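Local coordinates for protein starch synthase I (PDB 4HLN) that belongs to the plant starch synthase family of glycosyltransferases, built from two Rossmann-like domains, and carries a glycan bound in a pocket of the model, at residues T567-S572 with P595-L600; D439-G444 with T585-F590; I517-S522 with V540-G545. All blocks are in the same frame, centred on the assembly; numbering follows the deposited sequence.

How the contacts relate
All three contacts belong to the parallel sheet of the C-terminal Rossmann-like domain and its helices. Contact 3 pairs neighbouring strands 517-520 and 540-544. Strand 569-571 of contact 1 continues the sheet beyond 540-544, with Phe571 N 2.9 Å from Val543 O, while strand 442-446 of contact 2 flanks 517-520. Contacts 1 and 2 have centres about 11 Å apart, as do contacts 1 and 3. Centres of contacts 2 and 3 are about 13 Å apart. Contacts 1 and 2 meet directly where Trp569 and Trp597 pack on Ala586. The glycan pocket draws Trp569 and Ser596 from contact 1 and Thr585 and Thr589 from contact 2; contact 3 supplies none of its residues.

Contact 1: T567-S572 with P595-L600; sequences TGWAFS and PSWEGL. With GLC (alpha-D-glucopyranose), chain B; GLC (alpha-D-glucopyranose), chain C.
Ser596 OG, on the same helix that presses Leu600 and Trp597 against Trp569, is gripped by two groups: it accepts a hydrogen bond from O2 of the chain C glucose at 3.3 Å and is also bonded to Glu564 OE1. Its chi1 of -72° sets the hydroxyl anti to the carbonyl carbon, directed at the sugar. The chain B glucose is met by Trp569, whose NE1 lies 2.8 Å from the sugar O6. This bond is weak because it is bent, with an angle of 133° at the hydrogen, although O6 sits in the plane of the indole at its edge. The six-membered end of the same ring faces the protein. There Trp569 CZ3 comes within 3.7 Å of Trp597 CZ3, which lies at the edge of the Trp569 ring; the side chains cross obliquely, although the two ring planes are inclined by only about 25°. Leu600 drives its two methyls to different targets. CD1 approaches Trp569 CH2 at 3.5 Å, whereas CD2 rests on the backbone where Thr567 joins Gly568, 3.4 Å from Thr567 C. Strand 569-571 is an edge strand of the parallel sheet within this chain, hydrogen-bonded through its backbone to 540-544, and helix 594-606 packs beside Thr567 and Gly568, which lead into it. Thr585, Ala586 and Thr589 of helix 576-592 also touch Trp569, and Phe590 meets Trp597 edge-to-face. Trp569 thus has two unlike ends: an indole nitrogen turned to the sugar and a benzenoid end wedged among apolar side chains. That the segments meet through apolar contacts, while Trp569 NE1 and Ser596 OG are turned to the sugars, is consistent with the packing fixing how Trp569 and Ser596 are presented to the glycan.

Contact 2: D439-G444 with T585-F590; sequences DVPLIG and TAISTF
Pro441 leads its ring toward helix 576-592, and its atoms meet Phe590 and Ile587 in turn. CB lies 4.0 Å from Phe590 CD2. One bond further, CG forms the tip of the contact, 3.8 Å from Phe590 CD2 and 3.9 Å from Ile587 CG2, so this single carbon touches both residues of the helix. Phe590 reaches it because its CG stands anti to the backbone N (chi1 169°), carrying the ring off the helix to lie obliquely against the proline. Pro441 is the last residue before strand 442-446, one of the central strands of the parallel sheet in this Rossmann-like domain, and helix 576-592 packs where that strand begins. Next to CD2 on the ring, Phe590 CE2 approaches Asp439 O at 3.5 Å, the oxygen lying at the ring edge near its plane, and Pro441 CA at 3.7 Å. Lys594 makes a cation-pi contact with the Phe590 ring. Deeper along the strand, Ile443 CD1 approaches Ile587 CD1 at 4.3 Å. Away from the strand, Thr589 OG1 and N bind Thr585 O from opposite faces of the carbonyl plane, while Thr589 OG1 also makes a weak hydrogen bond to a glucose.

Contact 3: I517-S522 with V540-G545; sequences ILLMPS and VPVVHG
Met520 turns back over the neighbouring strand because its chain bends at both chi2 (83°) and chi3 (57°), which brings CE to Pro541 CB at 3.4 Å and alongside Val543 CB at 4.0 Å. His544 instead extends its ring anti to the backbone N (chi1 169°), and this places ND1 at Ser522 O. The hydrogen bond from His544 ND1 to Ser522 O, 2.9 Å, runs close to the imidazole plane, so a side chain continues the pairing just past the end of strand 517-520. Before it, the two strands run parallel and in step. Leu518 gives its N-H to Val540 O and receives that of Val542 through its own carbonyl; Met520 repeats the pattern, its N 2.8 Å from Val542 O and its O accepting from His544 N at 3.1 Å. The Leu518 N-H comes in from above the plane of the Val540 carbonyl, whereas the Val542 N-H points almost straight at Leu518 O. On the sheet face that carries Ile517, Leu519, Val540 and Val542, the two methyls of Val542 part: CG2 leans on Ile517 CG2 at 3.9 Å and CG1 on Leu519 CD1 at 3.7 Å. The valine therefore bridges Ile517 and Leu519 of the adjacent strand. Helix 529-536 links the strands in a beta-alpha-beta unit of the Rossmann-like domain and packs on Leu518 and Met520, on the opposite face. Helix 594-606 packs on the start of the Ile517 face, where Trp597 touches both Ile517 and Val540. Strand 442-446 lies beyond 517-520 and strand 569-571 beyond 540-544, so the pair occupies interior places in the sheet.

Contact 1: T567-S572 with P595-L600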
ATOM      1  N   THR A 567     -13.844   0.255 -15.288  1.00 79.84           N
ATOM      2  CA  THR A 567     -12.882   1.335 -15.487  1.00 76.20           C
ATOM      3  C   THR A 567     -11.644   0.895 -16.246  1.00 69.88           C
ATOM      4  O   THR A 567     -10.834   1.725 -16.645  1.00 78.80           O
ATOM      5  CB  THR A 567     -12.421   1.928 -14.145  1.00 70.77           C
ATOM      6  OG1 THR A 567     -12.156   0.867 -13.219  1.00 68.64           O
ATOM      7  CG2 THR A 567     -13.485   2.842 -13.572  1.00 58.27           C
ATOM      8  N   GLY A 568     -11.497  -0.409 -16.430  1.00 55.20           N
ATOM      9  CA  GLY A 568     -10.370  -0.955 -17.162  1.00 49.64           C
ATOM     10  C   GLY A 568     -10.427  -2.467 -17.127  1.00 51.05           C
ATOM     11  O   GLY A 568     -11.496  -3.038 -16.972  1.00 63.73           O
ATOM     12  N   TRP A 569      -9.287  -3.127 -17.263  1.00 53.45           N
ATOM     13  CA  TRP A 569      -9.267  -4.578 -17.126  1.00 58.30           C
ATOM     14  C   TRP A 569      -8.284  -5.054 -16.076  1.00 62.73           C
ATOM     15  O   TRP A 569      -7.098  -4.752 -16.144  1.00 81.61           O
ATOM     16  CB  TRP A 569      -8.941  -5.244 -18.457  1.00 58.83           C
ATOM     17  CG  TRP A 569     -10.074  -5.213 -19.406  1.00 71.81           C
ATOM     18  CD1 TRP A 569     -11.013  -6.179 -19.588  1.00 70.74           C
ATOM     19  CD2 TRP A 569     -10.399  -4.157 -20.314  1.00 78.59           C
ATOM     20  NE1 TRP A 569     -11.907  -5.793 -20.557  1.00 76.66           N
ATOM     21  CE2 TRP A 569     -11.553  -4.552 -21.017  1.00 80.51           C
ATOM     22  CE3 TRP A 569      -9.828  -2.916 -20.599  1.00 76.61           C
ATOM     23  CZ2 TRP A 569     -12.148  -3.749 -21.985  1.00 79.65           C
ATOM     24  CZ3 TRP A 569     -10.423  -2.119 -21.557  1.00 76.45           C
ATOM     25  CH2 TRP A 569     -11.568  -2.538 -22.240  1.00 76.20           C
ATOM     26  N   ALA A 570      -8.786  -5.805 -15.107  1.00 54.22           N
ATOM     27  CA  ALA A 570      -7.922  -6.516 -14.177  1.00 62.55           C
ATOM     28  C   ALA A 570      -7.926  -7.988 -14.565  1.00 65.58           C
ATOM     29  O   ALA A 570      -8.987  -8.572 -14.783  1.00 66.36           O
ATOM     30  CB  ALA A 570      -8.404  -6.338 -12.740  1.00 62.01           C
ATOM     31  N   PHE A 571      -6.743  -8.581 -14.659  1.00 64.84           N
ATOM     32  CA  PHE A 571      -6.626  -9.970 -15.077  1.00 62.79           C
ATOM     33  C   PHE A 571      -5.904 -10.812 -14.040  1.00 62.05           C
ATOM     34  O   PHE A 571      -5.005 -10.338 -13.353  1.00 61.02           O
ATOM     35  CB  PHE A 571      -5.884 -10.065 -16.411  1.00 56.97           C
ATOM     36  CG  PHE A 571      -4.433  -9.659 -16.330  1.00 58.55           C
ATOM     37  CD1 PHE A 571      -4.059  -8.328 -16.487  1.00 54.62           C
ATOM     38  CD2 PHE A 571      -3.444 -10.605 -16.096  1.00 57.78           C
ATOM     39  CE1 PHE A 571      -2.726  -7.951 -16.422  1.00 46.95           C
ATOM     40  CE2 PHE A 571      -2.104 -10.230 -16.028  1.00 59.42           C
ATOM     41  CZ  PHE A 571      -1.745  -8.904 -16.190  1.00 45.41           C
ATOM     42  N   SER A 572      -6.304 -12.073 -13.949  1.00 73.86           N
ATOM     43  CA  SER A 572      -5.651 -13.033 -13.071  1.00 71.38           C
ATOM     44  C   SER A 572      -5.842 -14.407 -13.686  1.00 70.19           C
ATOM     45  O   SER A 572      -6.895 -14.693 -14.254  1.00 71.80           O
ATOM     46  CB  SER A 572      -6.253 -12.989 -11.663  1.00 68.86           C
ATOM     47  OG  SER A 572      -5.495 -13.772 -10.759  1.00 68.54           O
ATOM     48  N   PRO A 595     -17.399   4.369 -28.655  1.00100.79           N
ATOM     49  CA  PRO A 595     -18.370   4.897 -27.687  1.00 91.52           C
ATOM     50  C   PRO A 595     -18.260   4.208 -26.326  1.00 75.87           C
ATOM     51  O   PRO A 595     -18.399   4.874 -25.301  1.00 68.31           O
ATOM     52  CB  PRO A 595     -19.725   4.603 -28.347  1.00 89.79           C
ATOM     53  CG  PRO A 595     -19.440   3.547 -29.371  1.00 94.89           C
ATOM     54  CD  PRO A 595     -18.062   3.844 -29.861  1.00 98.24           C
ATOM     55  N   SER A 596     -18.008   2.903 -26.317  1.00 75.20           N
ATOM     56  CA  SER A 596     -17.768   2.180 -25.065  1.00 83.21           C
ATOM     57  C   SER A 596     -16.455   2.610 -24.412  1.00 76.81           C
ATOM     58  O   SER A 596     -16.390   2.817 -23.200  1.00 72.63           O
ATOM     59  CB  SER A 596     -17.750   0.668 -25.300  1.00 90.89           C
ATOM     60  OG  SER A 596     -19.052   0.172 -25.556  1.00 99.01           O
ATOM     61  N   TRP A 597     -15.409   2.724 -25.223  1.00 73.42           N
ATOM     62  CA  TRP A 597     -14.120   3.200 -24.747  1.00 68.49           C
ATOM     63  C   TRP A 597     -14.262   4.542 -24.024  1.00 69.78           C
ATOM     64  O   TRP A 597     -13.866   4.680 -22.858  1.00 69.03           O
ATOM     65  CB  TRP A 597     -13.135   3.325 -25.905  1.00 63.52           C
ATOM     66  CG  TRP A 597     -11.727   3.456 -25.439  1.00 67.73           C
ATOM     67  CD1 TRP A 597     -10.983   4.601 -25.364  1.00 66.82           C
ATOM     68  CD2 TRP A 597     -10.889   2.403 -24.964  1.00 64.31           C
ATOM     69  NE1 TRP A 597      -9.728   4.320 -24.873  1.00 64.67           N
ATOM     70  CE2 TRP A 597      -9.647   2.978 -24.618  1.00 59.53           C
ATOM     71  CE3 TRP A 597     -11.070   1.029 -24.786  1.00 67.17           C
ATOM     72  CZ2 TRP A 597      -8.597   2.226 -24.109  1.00 65.10           C
ATOM     73  CZ3 TRP A 597     -10.022   0.282 -24.282  1.00 67.78           C
ATOM     74  CH2 TRP A 597      -8.802   0.881 -23.951  1.00 65.73           C
ATOM     75  N   GLU A 598     -14.833   5.525 -24.716  1.00 64.87           N
ATOM     76  CA  GLU A 598     -15.109   6.826 -24.114  1.00 69.05           C
ATOM     77  C   GLU A 598     -15.731   6.698 -22.725  1.00 69.91           C
ATOM     78  O   GLU A 598     -15.438   7.484 -21.827  1.00 80.57           O
ATOM     79  CB  GLU A 598     -16.021   7.663 -25.014  1.00 88.78           C
ATOM     80  CG  GLU A 598     -15.302   8.409 -26.137  1.00110.16           C
ATOM     81  CD  GLU A 598     -15.592   9.913 -26.139  1.00122.99           C
ATOM     82  OE1 GLU A 598     -16.416  10.373 -25.312  1.00118.55           O
ATOM     83  OE2 GLU A 598     -14.990  10.636 -26.970  1.00128.69           O
ATOM     84  N   GLY A 599     -16.600   5.713 -22.545  1.00 66.02           N
ATOM     85  CA  GLY A 599     -17.235   5.518 -21.258  1.00 62.21           C
ATOM     86  C   GLY A 599     -16.243   5.048 -20.216  1.00 74.00           C
ATOM     87  O   GLY A 599     -16.255   5.528 -19.078  1.00 80.96           O
ATOM     88  N   LEU A 600     -15.382   4.106 -20.597  1.00 65.13           N
ATOM     89  CA  LEU A 600     -14.375   3.596 -19.675  1.00 61.86           C
ATOM     90  C   LEU A 600     -13.479   4.727 -19.177  1.00 65.34           C
ATOM     91  O   LEU A 600     -13.103   4.773 -17.999  1.00 61.91           O
ATOM     92  CB  LEU A 600     -13.541   2.513 -20.347  1.00 59.44           C
ATOM     93  CG  LEU A 600     -14.134   1.112 -20.224  1.00 62.77           C
ATOM     94  CD1 LEU A 600     -13.580   0.204 -21.301  1.00 55.83           C
ATOM     95  CD2 LEU A 600     -13.885   0.530 -18.827  1.00 63.64           C
TER
HETATM   96  C1  GLC B   1     -16.684  -9.596 -18.256  1.00132.37           C
HETATM   97  C2  GLC B   1     -18.039  -9.631 -18.934  1.00134.63           C
HETATM   98  C3  GLC B   1     -17.908  -9.550 -20.462  1.00142.89           C
HETATM   99  C4  GLC B   1     -16.845  -8.585 -21.027  1.00140.69           C
HETATM  100  C5  GLC B   1     -15.596  -8.702 -20.149  1.00138.57           C
HETATM  101  C6  GLC B   1     -14.540  -7.649 -20.434  1.00140.25           C
HETATM  102  O2  GLC B   1     -18.680 -10.833 -18.555  1.00127.57           O
HETATM  103  O3  GLC B   1     -19.169  -9.197 -20.981  1.00149.87           O
HETATM  104  O4  GLC B   1     -16.681  -8.957 -22.405  1.00140.93           O
HETATM  105  O5  GLC B   1     -15.953  -8.524 -18.794  1.00137.33           O
HETATM  106  O6  GLC B   1     -13.289  -8.279 -20.543  1.00144.25           O
HETATM  107  C1  GLC C   3     -18.827  -5.114 -26.882  1.00145.59           C
HETATM  108  C2  GLC C   3     -19.253  -3.667 -26.635  1.00138.33           C
HETATM  109  C3  GLC C   3     -20.693  -3.541 -26.131  1.00135.92           C
HETATM  110  C4  GLC C   3     -21.694  -4.295 -27.008  1.00143.08           C
HETATM  111  C5  GLC C   3     -21.087  -5.508 -27.734  1.00150.27           C
HETATM  112  C6  GLC C   3     -21.708  -5.569 -29.129  1.00150.60           C
HETATM  113  O2  GLC C   3     -18.341  -3.042 -25.764  1.00136.02           O
HETATM  114  O3  GLC C   3     -21.053  -2.180 -26.155  1.00126.70           O
HETATM  115  O4  GLC C   3     -22.840  -4.730 -26.264  1.00147.97           O
HETATM  116  O5  GLC C   3     -19.674  -5.552 -27.924  1.00152.36           O
HETATM  117  O6  GLC C   3     -20.702  -5.751 -30.105  1.00148.30           O

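Contact 2: D439-G444 with T585-F590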
ATOM      1  N   ASP A 439      -5.142   6.194 -34.915  1.00 69.85           N
ATOM      2  CA  ASP A 439      -6.000   5.022 -34.874  1.00 65.53           C
ATOM      3  C   ASP A 439      -5.348   3.824 -34.186  1.00 70.07           C
ATOM      4  O   ASP A 439      -6.035   2.918 -33.702  1.00 67.94           O
ATOM      5  CB  ASP A 439      -6.382   4.651 -36.313  1.00 76.73           C
ATOM      6  CG  ASP A 439      -5.213   4.818 -37.301  1.00 80.94           C
ATOM      7  OD1 ASP A 439      -4.981   5.946 -37.808  1.00 78.00           O
ATOM      8  OD2 ASP A 439      -4.528   3.812 -37.573  1.00 79.81           O
ATOM      9  N   VAL A 440      -4.020   3.820 -34.161  1.00 66.32           N
ATOM     10  CA  VAL A 440      -3.253   2.737 -33.561  1.00 70.42           C
ATOM     11  C   VAL A 440      -3.325   2.825 -32.027  1.00 73.52           C
ATOM     12  O   VAL A 440      -3.266   3.917 -31.462  1.00 69.95           O
ATOM     13  CB  VAL A 440      -1.778   2.804 -34.029  1.00 69.71           C
ATOM     14  CG1 VAL A 440      -1.108   4.052 -33.474  1.00 79.83           C
ATOM     15  CG2 VAL A 440      -1.013   1.577 -33.603  1.00 63.30           C
ATOM     16  N   PRO A 441      -3.477   1.672 -31.348  1.00 72.65           N
ATOM     17  CA  PRO A 441      -3.466   1.617 -29.881  1.00 63.46           C
ATOM     18  C   PRO A 441      -2.069   1.867 -29.336  1.00 64.81           C
ATOM     19  O   PRO A 441      -1.126   1.164 -29.710  1.00 67.84           O
ATOM     20  CB  PRO A 441      -3.866   0.170 -29.581  1.00 63.07           C
ATOM     21  CG  PRO A 441      -4.483  -0.338 -30.841  1.00 67.38           C
ATOM     22  CD  PRO A 441      -3.762   0.355 -31.937  1.00 69.32           C
ATOM     23  N   LEU A 442      -1.938   2.859 -28.464  1.00 58.07           N
ATOM     24  CA  LEU A 442      -0.656   3.176 -27.859  1.00 49.84           C
ATOM     25  C   LEU A 442      -0.662   2.776 -26.391  1.00 55.64           C
ATOM     26  O   LEU A 442      -1.534   3.185 -25.623  1.00 65.10           O
ATOM     27  CB  LEU A 442      -0.345   4.659 -28.021  1.00 50.76           C
ATOM     28  CG  LEU A 442       0.897   5.184 -27.295  1.00 54.51           C
ATOM     29  CD1 LEU A 442       2.114   4.307 -27.524  1.00 50.72           C
ATOM     30  CD2 LEU A 442       1.181   6.612 -27.729  1.00 55.57           C
ATOM     31  N   ILE A 443       0.317   1.966 -26.012  1.00 53.62           N
ATOM     32  CA  ILE A 443       0.347   1.351 -24.699  1.00 51.54           C
ATOM     33  C   ILE A 443       1.600   1.723 -23.938  1.00 61.38           C
ATOM     34  O   ILE A 443       2.702   1.720 -24.498  1.00 62.85           O
ATOM     35  CB  ILE A 443       0.311  -0.159 -24.821  1.00 53.46           C
ATOM     36  CG1 ILE A 443      -1.012  -0.588 -25.440  1.00 58.34           C
ATOM     37  CG2 ILE A 443       0.477  -0.801 -23.462  1.00 53.37           C
ATOM     38  CD1 ILE A 443      -0.985  -1.977 -25.991  1.00 56.96           C
ATOM     39  N   GLY A 444       1.419   2.032 -22.654  1.00 55.91           N
ATOM     40  CA  GLY A 444       2.509   2.470 -21.802  1.00 42.30           C
ATOM     41  C   GLY A 444       2.771   1.547 -20.621  1.00 52.86           C
ATOM     42  O   GLY A 444       1.848   0.956 -20.038  1.00 46.16           O
ATOM     43  N   THR A 585      -8.292  -7.995 -25.475  1.00 62.98           N
ATOM     44  CA  THR A 585      -9.665  -7.632 -25.172  1.00 59.50           C
ATOM     45  C   THR A 585      -9.832  -6.112 -25.152  1.00 67.97           C
ATOM     46  O   THR A 585     -10.796  -5.572 -25.696  1.00 75.33           O
ATOM     47  CB  THR A 585     -10.099  -8.226 -23.838  1.00 67.47           C
ATOM     48  OG1 THR A 585      -9.955  -9.650 -23.892  1.00 77.59           O
ATOM     49  CG2 THR A 585     -11.545  -7.857 -23.526  1.00 61.47           C
ATOM     50  N   ALA A 586      -8.884  -5.420 -24.531  1.00 65.74           N
ATOM     51  CA  ALA A 586      -8.979  -3.972 -24.418  1.00 67.54           C
ATOM     52  C   ALA A 586      -8.752  -3.325 -25.781  1.00 68.51           C
ATOM     53  O   ALA A 586      -9.471  -2.408 -26.172  1.00 65.55           O
ATOM     54  CB  ALA A 586      -7.987  -3.441 -23.387  1.00 58.05           C
ATOM     55  N   ILE A 587      -7.752  -3.816 -26.503  1.00 61.66           N
ATOM     56  CA  ILE A 587      -7.436  -3.300 -27.826  1.00 60.97           C
ATOM     57  C   ILE A 587      -8.624  -3.365 -28.777  1.00 66.33           C
ATOM     58  O   ILE A 587      -8.890  -2.413 -29.512  1.00 71.29           O
ATOM     59  CB  ILE A 587      -6.258  -4.055 -28.447  1.00 60.65           C
ATOM     60  CG1 ILE A 587      -4.965  -3.683 -27.721  1.00 62.50           C
ATOM     61  CG2 ILE A 587      -6.139  -3.714 -29.912  1.00 57.03           C
ATOM     62  CD1 ILE A 587      -3.729  -4.323 -28.308  1.00 66.47           C
ATOM     63  N   SER A 588      -9.335  -4.488 -28.761  1.00 67.54           N
ATOM     64  CA  SER A 588     -10.522  -4.653 -29.590  1.00 72.74           C
ATOM     65  C   SER A 588     -11.541  -3.579 -29.266  1.00 78.81           C
ATOM     66  O   SER A 588     -11.993  -2.846 -30.143  1.00 85.15           O
ATOM     67  CB  SER A 588     -11.138  -6.028 -29.358  1.00 79.81           C
ATOM     68  OG  SER A 588     -10.237  -7.044 -29.759  1.00 91.56           O
ATOM     69  N   THR A 589     -11.897  -3.491 -27.993  1.00 72.49           N
ATOM     70  CA  THR A 589     -12.800  -2.460 -27.513  1.00 64.60           C
ATOM     71  C   THR A 589     -12.381  -1.064 -27.980  1.00 70.78           C
ATOM     72  O   THR A 589     -13.221  -0.231 -28.325  1.00 74.92           O
ATOM     73  CB  THR A 589     -12.821  -2.476 -25.996  1.00 63.37           C
ATOM     74  OG1 THR A 589     -12.980  -3.830 -25.545  1.00 71.54           O
ATOM     75  CG2 THR A 589     -13.948  -1.595 -25.458  1.00 51.76           C
ATOM     76  N   PHE A 590     -11.077  -0.815 -27.988  1.00 68.95           N
ATOM     77  CA  PHE A 590     -10.553   0.486 -28.365  1.00 68.23           C
ATOM     78  C   PHE A 590     -10.841   0.783 -29.829  1.00 73.65           C
ATOM     79  O   PHE A 590     -11.228   1.900 -30.177  1.00 75.82           O
ATOM     80  CB  PHE A 590      -9.047   0.565 -28.095  1.00 69.50           C
ATOM     81  CG  PHE A 590      -8.386   1.781 -28.694  1.00 73.95           C
ATOM     82  CD1 PHE A 590      -8.594   3.047 -28.150  1.00 77.12           C
ATOM     83  CD2 PHE A 590      -7.562   1.664 -29.801  1.00 59.31           C
ATOM     84  CE1 PHE A 590      -7.989   4.171 -28.705  1.00 67.19           C
ATOM     85  CE2 PHE A 590      -6.958   2.780 -30.355  1.00 61.96           C
ATOM     86  CZ  PHE A 590      -7.175   4.035 -29.809  1.00 64.64           C
TER

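Contact 3: I517-S522 with V540-G545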
ATOM      1  N   ILE A 517      -3.756   3.067 -23.253  1.00 58.43           N
ATOM      2  CA  ILE A 517      -3.753   2.034 -22.229  1.00 51.32           C
ATOM      3  C   ILE A 517      -2.467   2.097 -21.431  1.00 55.82           C
ATOM      4  O   ILE A 517      -1.400   2.364 -21.979  1.00 63.73           O
ATOM      5  CB  ILE A 517      -3.823   0.641 -22.865  1.00 51.16           C
ATOM      6  CG1 ILE A 517      -5.096   0.512 -23.696  1.00 48.34           C
ATOM      7  CG2 ILE A 517      -3.704  -0.474 -21.804  1.00 30.77           C
ATOM      8  CD1 ILE A 517      -5.124  -0.740 -24.510  1.00 52.63           C
ATOM      9  N   LEU A 518      -2.570   1.853 -20.130  1.00 58.28           N
ATOM     10  CA  LEU A 518      -1.391   1.762 -19.293  1.00 47.10           C
ATOM     11  C   LEU A 518      -1.386   0.391 -18.676  1.00 49.87           C
ATOM     12  O   LEU A 518      -2.419  -0.101 -18.226  1.00 51.17           O
ATOM     13  CB  LEU A 518      -1.418   2.829 -18.216  1.00 52.44           C
ATOM     14  CG  LEU A 518      -0.047   3.213 -17.670  1.00 59.26           C
ATOM     15  CD1 LEU A 518       0.673   4.118 -18.653  1.00 50.54           C
ATOM     16  CD2 LEU A 518      -0.203   3.911 -16.326  1.00 64.07           C
ATOM     17  N   LEU A 519      -0.221  -0.236 -18.670  1.00 61.75           N
ATOM     18  CA  LEU A 519      -0.112  -1.634 -18.259  1.00 53.04           C
ATOM     19  C   LEU A 519       0.645  -1.791 -16.932  1.00 55.19           C
ATOM     20  O   LEU A 519       1.806  -1.387 -16.812  1.00 56.98           O
ATOM     21  CB  LEU A 519       0.576  -2.427 -19.367  1.00 43.66           C
ATOM     22  CG  LEU A 519       0.881  -3.894 -19.105  1.00 51.42           C
ATOM     23  CD1 LEU A 519      -0.414  -4.630 -18.806  1.00 52.97           C
ATOM     24  CD2 LEU A 519       1.598  -4.490 -20.311  1.00 49.71           C
ATOM     25  N   MET A 520      -0.018  -2.373 -15.937  1.00 49.44           N
ATOM     26  CA  MET A 520       0.612  -2.616 -14.646  1.00 49.32           C
ATOM     27  C   MET A 520       0.547  -4.095 -14.287  1.00 59.57           C
ATOM     28  O   MET A 520      -0.402  -4.552 -13.648  1.00 64.73           O
ATOM     29  CB  MET A 520      -0.040  -1.773 -13.542  1.00 50.86           C
ATOM     30  CG  MET A 520       0.169  -0.263 -13.660  1.00 52.83           C
ATOM     31  SD  MET A 520      -0.970   0.592 -14.786  1.00 70.16           S
ATOM     32  CE  MET A 520      -2.549   0.130 -14.077  1.00151.74           C
ATOM     33  N   PRO A 521       1.556  -4.859 -14.712  1.00 58.74           N
ATOM     34  CA  PRO A 521       1.642  -6.285 -14.360  1.00 55.29           C
ATOM     35  C   PRO A 521       2.348  -6.543 -13.012  1.00 53.87           C
ATOM     36  O   PRO A 521       3.146  -7.467 -12.899  1.00 59.22           O
ATOM     37  CB  PRO A 521       2.458  -6.870 -15.517  1.00 46.20           C
ATOM     38  CG  PRO A 521       3.340  -5.738 -15.950  1.00 51.86           C
ATOM     39  CD  PRO A 521       2.555  -4.461 -15.719  1.00 49.85           C
ATOM     40  N   SER A 522       2.044  -5.726 -12.008  1.00 60.75           N
ATOM     41  CA  SER A 522       2.650  -5.855 -10.685  1.00 54.85           C
ATOM     42  C   SER A 522       2.188  -7.118  -9.988  1.00 56.91           C
ATOM     43  O   SER A 522       1.025  -7.504 -10.107  1.00 58.77           O
ATOM     44  CB  SER A 522       2.290  -4.652  -9.819  1.00 58.60           C
ATOM     45  OG  SER A 522       2.949  -3.477 -10.250  1.00 60.36           O
ATOM     46  N   VAL A 540      -6.803   4.058 -19.883  1.00 51.11           N
ATOM     47  CA  VAL A 540      -7.420   2.853 -19.366  1.00 49.25           C
ATOM     48  C   VAL A 540      -6.364   1.884 -18.878  1.00 49.88           C
ATOM     49  O   VAL A 540      -5.461   1.500 -19.617  1.00 55.09           O
ATOM     50  CB  VAL A 540      -8.330   2.180 -20.401  1.00 51.13           C
ATOM     51  CG1 VAL A 540      -8.821   0.856 -19.872  1.00 62.60           C
ATOM     52  CG2 VAL A 540      -9.509   3.070 -20.713  1.00 45.69           C
ATOM     53  N   PRO A 541      -6.463   1.505 -17.609  1.00 42.42           N
ATOM     54  CA  PRO A 541      -5.462   0.624 -17.025  1.00 39.35           C
ATOM     55  C   PRO A 541      -5.768  -0.842 -17.269  1.00 48.68           C
ATOM     56  O   PRO A 541      -6.929  -1.256 -17.251  1.00 51.76           O
ATOM     57  CB  PRO A 541      -5.560   0.949 -15.532  1.00 43.56           C
ATOM     58  CG  PRO A 541      -6.974   1.359 -15.325  1.00 39.00           C
ATOM     59  CD  PRO A 541      -7.349   2.095 -16.590  1.00 47.17           C
ATOM     60  N   VAL A 542      -4.712  -1.609 -17.514  1.00 48.03           N
ATOM     61  CA  VAL A 542      -4.772  -3.063 -17.516  1.00 48.80           C
ATOM     62  C   VAL A 542      -3.791  -3.579 -16.459  1.00 57.07           C
ATOM     63  O   VAL A 542      -2.579  -3.393 -16.560  1.00 61.93           O
ATOM     64  CB  VAL A 542      -4.406  -3.638 -18.892  1.00 52.32           C
ATOM     65  CG1 VAL A 542      -4.100  -5.134 -18.791  1.00 48.22           C
ATOM     66  CG2 VAL A 542      -5.512  -3.355 -19.892  1.00 47.79           C
ATOM     67  N   VAL A 543      -4.325  -4.234 -15.443  1.00 57.83           N
ATOM     68  CA  VAL A 543      -3.553  -4.516 -14.250  1.00 56.92           C
ATOM     69  C   VAL A 543      -3.761  -5.945 -13.736  1.00 56.41           C
ATOM     70  O   VAL A 543      -4.836  -6.528 -13.904  1.00 58.86           O
ATOM     71  CB  VAL A 543      -3.922  -3.495 -13.158  1.00 62.59           C
ATOM     72  CG1 VAL A 543      -5.420  -3.525 -12.901  1.00 59.57           C
ATOM     73  CG2 VAL A 543      -3.144  -3.759 -11.884  1.00 72.96           C
ATOM     74  N   HIS A 544      -2.722  -6.514 -13.128  1.00 52.51           N
ATOM     75  CA  HIS A 544      -2.855  -7.808 -12.461  1.00 55.93           C
ATOM     76  C   HIS A 544      -3.728  -7.709 -11.220  1.00 58.48           C
ATOM     77  O   HIS A 544      -3.475  -6.873 -10.345  1.00 56.45           O
ATOM     78  CB  HIS A 544      -1.501  -8.362 -12.035  1.00 49.01           C
ATOM     79  CG  HIS A 544      -1.613  -9.549 -11.126  1.00 56.70           C
ATOM     80  ND1 HIS A 544      -0.643  -9.884 -10.206  1.00 63.47           N
ATOM     81  CD2 HIS A 544      -2.590 -10.476 -10.995  1.00 56.24           C
ATOM     82  CE1 HIS A 544      -1.012 -10.971  -9.552  1.00 57.00           C
ATOM     83  NE2 HIS A 544      -2.195 -11.348 -10.009  1.00 61.95           N
ATOM     84  N   GLY A 545      -4.739  -8.573 -11.140  1.00 56.26           N
ATOM     85  CA  GLY A 545      -5.585  -8.646  -9.962  1.00 58.02           C
ATOM     86  C   GLY A 545      -7.031  -9.026 -10.211  1.00 64.35           C
ATOM     87  O   GLY A 545      -7.436  -9.357 -11.325  1.00 74.67           O
TER